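Local coordinates for protein (sliding clamp) (PDB 1B77) that probably encircles DNA as a ring of three subunits and tethers the phage's replicative polymerase to its template, making synthesis processive, at residues A[139-149]-A[168-179]. Numbering follows the deposited sequence.
Sequences AITNKDGKIVI and TLTDYDGSNNFN
Lys146 NZ reaches Asp171 OD1 in a 2.6 Å salt bridge, the ammonium arriving nearly in line with the carboxylate C-O bond. The two side chains run alongside each other, the lysine bending only at its last torsion (chi4 -62°), while its CD presses tightly on Thr168 CG2. Beside this pair the backbone ladder carries a beta bulge: Leu169 and Thr170 together face Ile147, whose N donates to Thr170 O (2.8 Å) and whose O accepts from Leu169 N (2.9 Å). Tyr172 N bonds Gly145 O, in the type I' turn of the hairpin.

On the other flank Asn142 OD1 takes the Phe178 N-H at 2.9 Å from above the carbonyl plane, and Asn142 ND2 gives to Asn177 OD1 at 3.1 Å. Asn177 ND2 in turn bonds Asp227 OD2 near the C terminus. Asn142 CB lies over one face of the Phe178 ring, and Ile147 CD1 abuts the ring edge at CZ (3.3 Å) while also packing on Tyr172 CB (3.5 Å).

The hairpin (strands 137-143 and 146-152) is flanked by strands 165-171 and 178-183 in one antiparallel sheet, and segment 172-177 crosses its face bearing Asn142 and Ile147. Phe178 and Tyr172 touch Val114 of strand 114-118. Strand 165-171 is outermost within the chain, and backbone hydrogen bonds from Thr168 to a second subunit are consistent with the sheet continuing there, as in ring-shaped processivity factors.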
# COMPACT_ATOMS: atom_id res chain seq x y z
N ALA A 139 -14.37 17.10 22.99
CA ALA A 139 -14.89 18.21 23.77
C ALA A 139 -13.75 18.88 24.52
O ALA A 139 -13.00 18.23 25.24
CB ALA A 139 -15.95 17.71 24.75
N ILE A 140 -13.61 20.19 24.33
CA ILE A 140 -12.57 20.95 25.01
C ILE A 140 -13.26 21.61 26.20
O ILE A 140 -14.17 22.43 26.04
CB ILE A 140 -11.95 22.00 24.07
CG1 ILE A 140 -11.47 21.30 22.79
CG2 ILE A 140 -10.78 22.69 24.74
CD1 ILE A 140 -11.05 22.23 21.67
N THR A 141 -12.83 21.24 27.40
CA THR A 141 -13.46 21.77 28.60
C THR A 141 -12.50 22.16 29.73
O THR A 141 -11.32 21.79 29.72
CB THR A 141 -14.47 20.74 29.15
OG1 THR A 141 -15.27 21.34 30.18
CG2 THR A 141 -13.73 19.55 29.73
N ASN A 142 -13.02 22.91 30.69
CA ASN A 142 -12.22 23.34 31.84
C ASN A 142 -12.38 22.30 32.94
O ASN A 142 -13.49 21.96 33.33
CB ASN A 142 -12.67 24.72 32.35
CG ASN A 142 -14.12 24.73 32.82
OD1 ASN A 142 -15.04 24.43 32.05
ND2 ASN A 142 -14.32 25.10 34.08
N LYS A 143 -11.25 21.79 33.43
CA LYS A 143 -11.28 20.77 34.46
C LYS A 143 -10.05 20.84 35.37
O LYS A 143 -8.92 20.90 34.90
CB LYS A 143 -11.35 19.39 33.82
CG LYS A 143 -11.30 18.25 34.81
CD LYS A 143 -11.20 16.91 34.11
CE LYS A 143 -11.36 15.77 35.11
NZ LYS A 143 -12.67 15.86 35.83
N ASP A 144 -10.31 20.83 36.68
CA ASP A 144 -9.26 20.86 37.70
C ASP A 144 -8.13 21.85 37.45
O ASP A 144 -6.95 21.52 37.63
CB ASP A 144 -8.69 19.46 37.89
CG ASP A 144 -9.69 18.49 38.50
OD1 ASP A 144 -10.05 18.67 39.69
OD2 ASP A 144 -10.14 17.56 37.79
N GLY A 145 -8.49 23.07 37.05
CA GLY A 145 -7.49 24.09 36.80
C GLY A 145 -6.73 23.92 35.50
O GLY A 145 -5.67 24.51 35.30
N LYS A 146 -7.27 23.10 34.60
CA LYS A 146 -6.64 22.86 33.31
C LYS A 146 -7.67 22.79 32.18
O LYS A 146 -8.86 22.60 32.43
CB LYS A 146 -5.86 21.55 33.35
CG LYS A 146 -4.71 21.56 34.34
CD LYS A 146 -3.94 20.26 34.29
CE LYS A 146 -2.62 20.39 35.02
NZ LYS A 146 -1.76 21.43 34.38
N ILE A 147 -7.20 22.98 30.95
CA ILE A 147 -8.08 22.89 29.80
C ILE A 147 -7.80 21.49 29.31
O ILE A 147 -6.64 21.10 29.18
CB ILE A 147 -7.71 23.90 28.68
CG1 ILE A 147 -7.85 25.33 29.20
CG2 ILE A 147 -8.63 23.70 27.47
CD1 ILE A 147 -9.26 25.70 29.57
N VAL A 148 -8.85 20.71 29.08
CA VAL A 148 -8.67 19.35 28.61
C VAL A 148 -9.51 19.01 27.40
O VAL A 148 -10.55 19.63 27.16
CB VAL A 148 -8.99 18.33 29.73
CG1 VAL A 148 -8.11 18.60 30.94
CG2 VAL A 148 -10.46 18.42 30.10
N ILE A 149 -9.04 18.04 26.63
CA ILE A 149 -9.74 17.56 25.45
C ILE A 149 -10.16 16.12 25.71
O ILE A 149 -9.31 15.26 25.92
CB ILE A 149 -8.84 17.55 24.19
CG1 ILE A 149 -8.50 18.99 23.79
CG2 ILE A 149 -9.52 16.81 23.06
CD1 ILE A 149 -7.72 19.09 22.48
N THR A 168 -4.52 16.55 28.29
CA THR A 168 -4.41 17.79 29.06
C THR A 168 -3.60 18.81 28.25
O THR A 168 -2.54 18.50 27.71
CB THR A 168 -3.68 17.55 30.40
OG1 THR A 168 -4.40 16.55 31.15
CG2 THR A 168 -3.61 18.82 31.22
N LEU A 169 -4.10 20.04 28.16
CA LEU A 169 -3.39 21.07 27.40
C LEU A 169 -2.64 22.06 28.28
O LEU A 169 -1.47 21.85 28.60
CB LEU A 169 -4.38 21.80 26.49
CG LEU A 169 -5.13 20.84 25.55
CD1 LEU A 169 -6.11 21.62 24.67
CD2 LEU A 169 -4.14 20.07 24.70
N THR A 170 -3.31 23.14 28.67
CA THR A 170 -2.71 24.19 29.49
C THR A 170 -3.47 24.43 30.79
O THR A 170 -4.55 23.87 31.01
CB THR A 170 -2.65 25.51 28.72
OG1 THR A 170 -3.98 25.89 28.35
CG2 THR A 170 -1.80 25.38 27.48
N ASP A 171 -2.90 25.29 31.64
CA ASP A 171 -3.52 25.62 32.92
C ASP A 171 -4.61 26.65 32.69
O ASP A 171 -4.49 27.51 31.83
CB ASP A 171 -2.49 26.19 33.90
CG ASP A 171 -1.32 25.26 34.15
OD1 ASP A 171 -1.55 24.05 34.36
OD2 ASP A 171 -0.17 25.74 34.15
N TYR A 172 -5.69 26.55 33.47
CA TYR A 172 -6.79 27.49 33.34
C TYR A 172 -7.23 27.96 34.72
O TYR A 172 -7.82 27.19 35.48
CB TYR A 172 -7.98 26.86 32.62
CG TYR A 172 -9.18 27.78 32.54
CD1 TYR A 172 -9.12 28.96 31.80
CD2 TYR A 172 -10.37 27.48 33.21
CE1 TYR A 172 -10.22 29.82 31.72
CE2 TYR A 172 -11.47 28.33 33.14
CZ TYR A 172 -11.39 29.50 32.40
OH TYR A 172 -12.48 30.34 32.32
N ASP A 173 -6.96 29.23 35.01
CA ASP A 173 -7.31 29.82 36.30
C ASP A 173 -8.55 30.69 36.16
O ASP A 173 -8.98 31.32 37.13
CB ASP A 173 -6.15 30.65 36.81
CG ASP A 173 -4.82 29.94 36.65
OD1 ASP A 173 -4.72 28.76 37.08
OD2 ASP A 173 -3.88 30.55 36.09
N GLY A 174 -9.11 30.72 34.96
CA GLY A 174 -10.27 31.52 34.69
C GLY A 174 -11.49 31.27 35.55
O GLY A 174 -11.57 30.30 36.32
N SER A 175 -12.45 32.16 35.39
CA SER A 175 -13.71 32.14 36.11
C SER A 175 -14.82 31.36 35.40
O SER A 175 -15.61 30.68 36.05
CB SER A 175 -14.14 33.60 36.32
OG SER A 175 -15.55 33.74 36.33
N ASN A 176 -14.88 31.44 34.07
CA ASN A 176 -15.91 30.76 33.28
C ASN A 176 -15.80 29.24 33.19
O ASN A 176 -14.78 28.65 33.56
CB ASN A 176 -15.92 31.34 31.87
CG ASN A 176 -16.40 32.77 31.84
OD1 ASN A 176 -17.60 33.02 31.89
ND2 ASN A 176 -15.46 33.71 31.78
N ASN A 177 -16.88 28.61 32.72
CA ASN A 177 -16.99 27.16 32.52
C ASN A 177 -17.41 26.92 31.07
O ASN A 177 -18.08 27.77 30.47
CB ASN A 177 -18.05 26.57 33.46
CG ASN A 177 -17.73 26.82 34.91
OD1 ASN A 177 -16.82 26.20 35.48
ND2 ASN A 177 -18.46 27.74 35.53
N PHE A 178 -17.02 25.79 30.50
CA PHE A 178 -17.36 25.52 29.10
C PHE A 178 -17.07 24.09 28.68
O PHE A 178 -16.20 23.43 29.25
CB PHE A 178 -16.60 26.49 28.20
CG PHE A 178 -15.12 26.54 28.48
CD1 PHE A 178 -14.28 25.53 28.01
CD2 PHE A 178 -14.57 27.56 29.25
CE1 PHE A 178 -12.92 25.53 28.32
CE2 PHE A 178 -13.21 27.57 29.57
CZ PHE A 178 -12.38 26.55 29.10
N ASN A 179 -17.81 23.63 27.68
CA ASN A 179 -17.65 22.30 27.12
C ASN A 179 -17.91 22.43 25.62
O ASN A 179 -19.03 22.18 25.15
CB ASN A 179 -18.64 21.32 27.76
CG ASN A 179 -18.37 19.88 27.36
OD1 ASN A 179 -18.90 19.38 26.36
ND2 ASN A 179 -17.52 19.20 28.13